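Local structure of TonB-dependent siderophore receptor (Pseudomonas aeruginosa 39016, 5NEC) at residues 118-123 with 171-176; 195-200 with 207-212. The protein probably takes up ferric siderophores, and with them siderophore-drug conjugates, across the outer membrane in a TonB-dependent manner. All blocks are in the same frame, centred on the assembly; numbering follows the deposited sequence.

Contact 1: residues 118-123 with 171-176; sequences TREIFN and TRRYTL
E120 and R173 meet tip to tip between the loop 118-123 and the strand that runs through 172-176. R173 comes as a straight rod: CG lies anti to the backbone N (chi1 -177°) and the chain stays extended to NE, which carries the guanidinium well off its strand. There NH1 and NH2 grip the carboxylate end-on, one nitrogen to each oxygen. The shorter half joins NH2 to E120 OE2 at 2.7 Å and is almost straight at the hydrogen (178°); NH1 to OE1 is longer at 3.1 Å. Both oxygens are approached on their syn side, yet the carboxylate and guanidinium planes are turned 32° against each other, so this bidentate salt bridge is twisted rather than flat. E120 bends at chi2, and its OE1 also forms a salt bridge with R210 NE.

E120 OE2 has two further donors from its own loop. The backbone N of I121 reaches it from above the carboxylate plane at 2.8 Å, whereas F122 N takes its anti lone pair at 3.0 Å. Three N-H groups thus hold one oxygen, a setting that would be expected to stabilise its negative charge, and the loop backbone is folded round the carboxylate it presents. Carbon groups flank the pair: I121 CD1 lies 3.8 Å from R173 NH2, its side chain crossing the arginine at about a right angle, and F122 CB approaches the same nitrogen at 3.9 Å. The end of F122 leads away from strand 172-176, and its side chain also touches L194 of the neighbouring barrel strand. T175 CG2 adds a looser touch on F122 CB.

A buried charge pair fastening a plug loop to the inner wall of the barrel is consistent with the plug-in-barrel fold of TonB-dependent receptors.

Contact 2: residues 195-200 with 207-212; sequences KHDANV and DVSRWG
H196 and R210 lie side by side and point the same way from one face of two antiparallel strands, with the guanidinium of R210 stacked on the imidazole. Their centres are 4.0 Å apart and the planes diverge by 26°. The overlap is offset: R210 NH2 sits over the ring toward its rim, and H196 CD2 rests over the guanidinium, 3.5 Å from CZ. Different first torsions bring the two together. H196 CG stands anti to its backbone N, while R210 CG is tucked between backbone N and carbonyl carbon (chi1 61°) before the chain extends to NE. R210 NE makes a salt bridge, close to the guanidinium plane, to E120 OE1 of the plug, which would help fix the guanidinium over the ring. V208 CG2 comes up at the edge of the imidazole, in its plane, 3.9 Å from CD2, and the same methyl packs on A198 CB.

These residues belong to a beta hairpin of the transmembrane barrel, formed by strands 187-200 and 206-219, whose axes here run 4.7 Å apart. H196 with R210 and A198 with V208 are hydrogen-bonded pairs, each closed by two reciprocal N-H to O bonds; H196 N to R210 O measures 2.8 Å.

The reverse face carries K195, D197, S209 and W211. There S209 OG donates to D197 OD2 at 2.7 Å, meeting the oxygen from above the carboxylate plane, 37° out of it. Near the hairpin turn N199 and D207 present nearly coplanar amide and carboxylate groups, with N199 OD1 against D207 CB at 3.6 Å; D207 OD1 is hydrogen-bonded to T239 OG1.

Overall arrangement
From the N terminus the chain first builds the plug, whose loop 118-123 leads into strand 124-130. It then passes through strand 146-151 and enters the barrel at strand 159-167, and contact 1 closes this 47-residue excursion when strand 172-182 comes back beside the loop. Contact 2 follows in series, neither nested in contact 1 nor crossing it: a short turn closes the hairpin of strands 187-200 and 206-219. Since strands 172-182 and 187-200 are neighbours, the two sites adjoin, their centres about 8 Å apart. E120 joins them through the salt bridge of OE1 to R210 NE (2.7 Å), so that one plug carboxylate ties together barrel strands 172-182 and 206-219.

Contact 1: residues 118-123 with 171-176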
loop_
_atom_site.group_PDB
_atom_site.type_symbol
_atom_site.label_atom_id
_atom_site.label_comp_id
_atom_site.label_asym_id
_atom_site.label_seq_id
_atom_site.Cartn_x
_atom_site.Cartn_y
_atom_site.Cartn_z
ATOM N N THR A 118 4.502 -6.047 -4.772
ATOM C CA THR A 118 3.522 -6.412 -3.716
ATOM C C THR A 118 4.218 -6.518 -2.346
ATOM O O THR A 118 5.104 -7.367 -2.142
ATOM C CB THR A 118 2.806 -7.767 -4.006
ATOM O OG1 THR A 118 2.275 -7.778 -5.337
ATOM C CG2 THR A 118 1.679 -8.032 -2.993
ATOM N N ARG A 119 3.797 -5.679 -1.410
ATOM C CA ARG A 119 4.512 -5.510 -0.166
ATOM C C ARG A 119 3.936 -6.334 0.969
ATOM O O ARG A 119 2.729 -6.426 1.168
ATOM C CB ARG A 119 4.577 -4.046 0.209
ATOM C CG ARG A 119 5.501 -3.289 -0.693
ATOM C CD ARG A 119 5.516 -1.825 -0.333
ATOM N NE ARG A 119 6.351 -1.106 -1.279
ATOM C CZ ARG A 119 5.972 -0.745 -2.507
ATOM N NH1 ARG A 119 4.741 -0.999 -2.966
ATOM N NH2 ARG A 119 6.816 -0.084 -3.279
ATOM N N GLU A 120 4.851 -6.892 1.737
ATOM C CA GLU A 120 4.550 -7.832 2.790
ATOM C C GLU A 120 4.609 -6.983 4.076
ATOM O O GLU A 120 4.959 -5.813 3.992
ATOM C CB GLU A 120 5.547 -8.993 2.626
ATOM C CG GLU A 120 5.851 -9.857 3.801
ATOM C CD GLU A 120 4.691 -10.654 4.348
ATOM O OE1 GLU A 120 4.232 -11.631 3.725
ATOM O OE2 GLU A 120 4.299 -10.320 5.483
ATOM N N ILE A 121 4.156 -7.500 5.221
ATOM C CA ILE A 121 4.176 -6.730 6.481
ATOM C C ILE A 121 5.063 -7.305 7.597
ATOM O O ILE A 121 5.193 -6.650 8.623
ATOM C CB ILE A 121 2.739 -6.444 7.043
ATOM C CG1 ILE A 121 1.903 -7.722 7.245
ATOM C CG2 ILE A 121 1.989 -5.505 6.124
ATOM C CD1 ILE A 121 2.345 -8.608 8.391
ATOM N N PHE A 122 5.670 -8.491 7.412
ATOM C CA PHE A 122 6.455 -9.155 8.485
ATOM C C PHE A 122 7.554 -8.269 9.078
ATOM O O PHE A 122 7.809 -8.355 10.270
ATOM C CB PHE A 122 7.053 -10.523 8.057
ATOM C CG PHE A 122 8.387 -10.433 7.320
ATOM C CD1 PHE A 122 8.442 -10.021 5.986
ATOM C CD2 PHE A 122 9.573 -10.780 7.945
ATOM C CE1 PHE A 122 9.647 -9.938 5.301
ATOM C CE2 PHE A 122 10.789 -10.693 7.265
ATOM C CZ PHE A 122 10.829 -10.281 5.938
ATOM N N ASN A 123 8.166 -7.399 8.268
ATOM C CA ASN A 123 9.223 -6.502 8.748
ATOM C C ASN A 123 8.750 -5.101 9.172
ATOM O O ASN A 123 9.582 -4.226 9.395
ATOM C CB ASN A 123 10.312 -6.379 7.681
ATOM C CG ASN A 123 11.648 -5.913 8.251
ATOM O OD1 ASN A 123 12.095 -6.382 9.313
ATOM N ND2 ASN A 123 12.285 -4.974 7.554
ATOM N N THR A 171 -3.148 -21.812 4.122
ATOM C CA THR A 171 -2.089 -20.914 4.613
ATOM C C THR A 171 -1.141 -21.688 5.546
ATOM O O THR A 171 -1.596 -22.376 6.455
ATOM C CB THR A 171 -2.656 -19.692 5.385
ATOM O OG1 THR A 171 -3.393 -18.859 4.491
ATOM C CG2 THR A 171 -1.544 -18.841 6.029
ATOM N N ARG A 172 0.158 -21.605 5.276
ATOM C CA ARG A 172 1.184 -22.085 6.167
ATOM C C ARG A 172 2.210 -20.969 6.239
ATOM O O ARG A 172 3.010 -20.787 5.319
ATOM C CB ARG A 172 1.814 -23.366 5.624
ATOM C CG ARG A 172 0.862 -24.549 5.500
ATOM C CD ARG A 172 1.667 -25.841 5.223
ATOM N NE ARG A 172 0.814 -27.025 4.997
ATOM C CZ ARG A 172 0.676 -27.716 3.851
ATOM N NH1 ARG A 172 1.357 -27.411 2.747
ATOM N NH2 ARG A 172 -0.158 -28.757 3.799
ATOM N N ARG A 173 2.157 -20.207 7.330
ATOM C CA ARG A 173 2.975 -19.012 7.530
ATOM C C ARG A 173 3.820 -19.153 8.800
ATOM O O ARG A 173 3.291 -19.461 9.875
ATOM C CB ARG A 173 2.066 -17.794 7.660
ATOM C CG ARG A 173 2.793 -16.460 7.797
ATOM C CD ARG A 173 1.828 -15.288 7.842
ATOM N NE ARG A 173 2.525 -14.013 8.015
ATOM C CZ ARG A 173 2.925 -13.181 7.046
ATOM N NH1 ARG A 173 2.733 -13.437 5.759
ATOM N NH2 ARG A 173 3.518 -12.044 7.380
ATOM N N TYR A 174 5.121 -18.921 8.667
ATOM C CA TYR A 174 6.082 -19.065 9.764
ATOM C C TYR A 174 6.859 -17.770 9.875
ATOM O O TYR A 174 7.394 -17.288 8.870
ATOM C CB TYR A 174 7.027 -20.246 9.496
ATOM C CG TYR A 174 6.299 -21.536 9.171
ATOM C CD1 TYR A 174 5.898 -22.399 10.181
ATOM C CD2 TYR A 174 5.989 -21.873 7.862
ATOM C CE1 TYR A 174 5.220 -23.571 9.901
ATOM C CE2 TYR A 174 5.320 -23.051 7.559
ATOM C CZ TYR A 174 4.945 -23.899 8.587
ATOM O OH TYR A 174 4.259 -25.060 8.332
ATOM N N THR A 175 6.884 -17.177 11.073
ATOM C CA THR A 175 7.686 -15.970 11.310
ATOM C C THR A 175 8.565 -16.133 12.541
ATOM O O THR A 175 8.252 -16.882 13.456
ATOM C CB THR A 175 6.834 -14.694 11.477
ATOM O OG1 THR A 175 5.866 -14.900 12.498
ATOM C CG2 THR A 175 6.108 -14.340 10.214
ATOM N N LEU A 176 9.676 -15.412 12.533
ATOM C CA LEU A 176 10.614 -15.392 13.633
ATOM C C LEU A 176 11.147 -13.970 13.709
ATOM O O LEU A 176 11.463 -13.394 12.685
ATOM C CB LEU A 176 11.722 -16.417 13.385
ATOM C CG LEU A 176 12.572 -16.844 14.600
ATOM C CD1 LEU A 176 13.087 -18.273 14.468
ATOM C CD2 LEU A 176 13.728 -15.880 14.834
#

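Contact 2: residues 195-200 with 207-212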
loop_
_atom_site.group_PDB
_atom_site.type_symbol
_atom_site.label_atom_id
_atom_site.label_comp_id
_atom_site.label_asym_id
_atom_site.label_seq_id
_atom_site.Cartn_x
_atom_site.Cartn_y
_atom_site.Cartn_z
ATOM N N LYS A 195 8.379 -17.346 6.042
ATOM C CA LYS A 195 8.031 -18.323 5.006
ATOM C C LYS A 195 6.506 -18.354 4.924
ATOM O O LYS A 195 5.845 -18.570 5.946
ATOM C CB LYS A 195 8.591 -19.693 5.369
ATOM C CG LYS A 195 8.393 -20.785 4.325
ATOM C CD LYS A 195 8.991 -22.100 4.831
ATOM C CE LYS A 195 8.641 -23.291 3.961
ATOM N NZ LYS A 195 9.101 -23.072 2.565
ATOM N N HIS A 196 5.958 -18.103 3.728
ATOM C CA HIS A 196 4.508 -18.007 3.521
ATOM C C HIS A 196 4.073 -18.734 2.239
ATOM O O HIS A 196 4.574 -18.455 1.158
ATOM C CB HIS A 196 4.087 -16.532 3.469
ATOM C CG HIS A 196 2.609 -16.324 3.327
ATOM N ND1 HIS A 196 1.768 -16.206 4.411
ATOM C CD2 HIS A 196 1.820 -16.218 2.232
ATOM C CE1 HIS A 196 0.528 -16.032 3.993
ATOM N NE2 HIS A 196 0.530 -16.047 2.673
ATOM N N ASP A 197 3.160 -19.682 2.398
ATOM C CA ASP A 197 2.516 -20.387 1.302
ATOM C C ASP A 197 1.017 -20.436 1.601
ATOM O O ASP A 197 0.605 -20.573 2.748
ATOM C CB ASP A 197 3.077 -21.807 1.155
ATOM C CG ASP A 197 4.532 -21.810 0.789
ATOM O OD1 ASP A 197 5.382 -21.694 1.686
ATOM O OD2 ASP A 197 4.853 -21.912 -0.409
ATOM N N ALA A 198 0.215 -20.307 0.556
ATOM C CA ALA A 198 -1.237 -20.300 0.695
ATOM C C ALA A 198 -1.870 -20.439 -0.667
ATOM O O ALA A 198 -1.275 -20.047 -1.678
ATOM C CB ALA A 198 -1.697 -18.996 1.338
ATOM N N ASN A 199 -3.065 -21.020 -0.685
ATOM C CA ASN A 199 -4.002 -20.866 -1.812
ATOM C C ASN A 199 -4.870 -19.627 -1.535
ATOM O O ASN A 199 -4.602 -18.888 -0.575
ATOM C CB ASN A 199 -4.853 -22.128 -1.967
ATOM C CG ASN A 199 -4.020 -23.346 -2.266
ATOM O OD1 ASN A 199 -2.958 -23.250 -2.853
ATOM N ND2 ASN A 199 -4.497 -24.492 -1.865
ATOM N N VAL A 200 -5.884 -19.378 -2.362
ATOM C CA VAL A 200 -6.818 -18.268 -2.114
ATOM C C VAL A 200 -8.246 -18.812 -2.059
ATOM O O VAL A 200 -8.696 -19.437 -3.010
ATOM C CB VAL A 200 -6.699 -17.157 -3.186
ATOM C CG1 VAL A 200 -7.666 -16.006 -2.906
ATOM C CG2 VAL A 200 -5.271 -16.636 -3.280
ATOM N N ASP A 207 -2.401 -19.197 -6.245
ATOM C CA ASP A 207 -1.607 -19.407 -5.048
ATOM C C ASP A 207 -0.406 -18.476 -4.928
ATOM O O ASP A 207 -0.007 -17.814 -5.880
ATOM C CB ASP A 207 -1.206 -20.894 -4.872
ATOM C CG ASP A 207 -0.158 -21.389 -5.877
ATOM O OD1 ASP A 207 0.520 -20.606 -6.606
ATOM O OD2 ASP A 207 -0.016 -22.632 -5.921
ATOM N N VAL A 208 0.135 -18.431 -3.719
ATOM C CA VAL A 208 1.235 -17.547 -3.391
ATOM C C VAL A 208 2.261 -18.326 -2.608
ATOM O O VAL A 208 1.935 -19.264 -1.866
ATOM C CB VAL A 208 0.780 -16.291 -2.611
ATOM C CG1 VAL A 208 -0.186 -15.459 -3.458
ATOM C CG2 VAL A 208 0.161 -16.643 -1.251
ATOM N N SER A 209 3.502 -17.933 -2.809
ATOM C CA SER A 209 4.629 -18.538 -2.158
ATOM C C SER A 209 5.710 -17.467 -2.014
ATOM O O SER A 209 6.090 -16.825 -2.985
ATOM C CB SER A 209 5.128 -19.704 -2.986
ATOM O OG SER A 209 6.110 -20.398 -2.276
ATOM N N ARG A 210 6.178 -17.241 -0.801
ATOM C CA ARG A 210 7.242 -16.269 -0.594
ATOM C C ARG A 210 8.007 -16.509 0.691
ATOM O O ARG A 210 7.541 -17.185 1.607
ATOM C CB ARG A 210 6.691 -14.835 -0.613
ATOM C CG ARG A 210 5.658 -14.528 0.459
ATOM C CD ARG A 210 5.058 -13.130 0.275
ATOM N NE ARG A 210 4.021 -12.827 1.259
ATOM C CZ ARG A 210 2.703 -13.026 1.106
ATOM N NH1 ARG A 210 2.203 -13.554 -0.018
ATOM N NH2 ARG A 210 1.863 -12.694 2.101
ATOM N N TRP A 211 9.200 -15.944 0.737
ATOM C CA TRP A 211 10.007 -16.003 1.923
ATOM C C TRP A 211 10.870 -14.760 1.996
ATOM O O TRP A 211 11.155 -14.126 0.984
ATOM C CB TRP A 211 10.834 -17.297 1.958
ATOM C CG TRP A 211 11.752 -17.424 0.818
ATOM C CD1 TRP A 211 11.481 -17.987 -0.394
ATOM C CD2 TRP A 211 13.102 -16.956 0.758
ATOM N NE1 TRP A 211 12.587 -17.900 -1.212
ATOM C CE2 TRP A 211 13.598 -17.272 -0.528
ATOM C CE3 TRP A 211 13.945 -16.304 1.672
ATOM C CZ2 TRP A 211 14.910 -16.969 -0.928
ATOM C CZ3 TRP A 211 15.247 -15.996 1.280
ATOM C CH2 TRP A 211 15.714 -16.320 -0.017
ATOM N N GLY A 212 11.262 -14.423 3.213
ATOM C CA GLY A 212 11.989 -13.213 3.472
ATOM C C GLY A 212 12.971 -13.330 4.619
ATOM O O GLY A 212 12.795 -14.130 5.550
#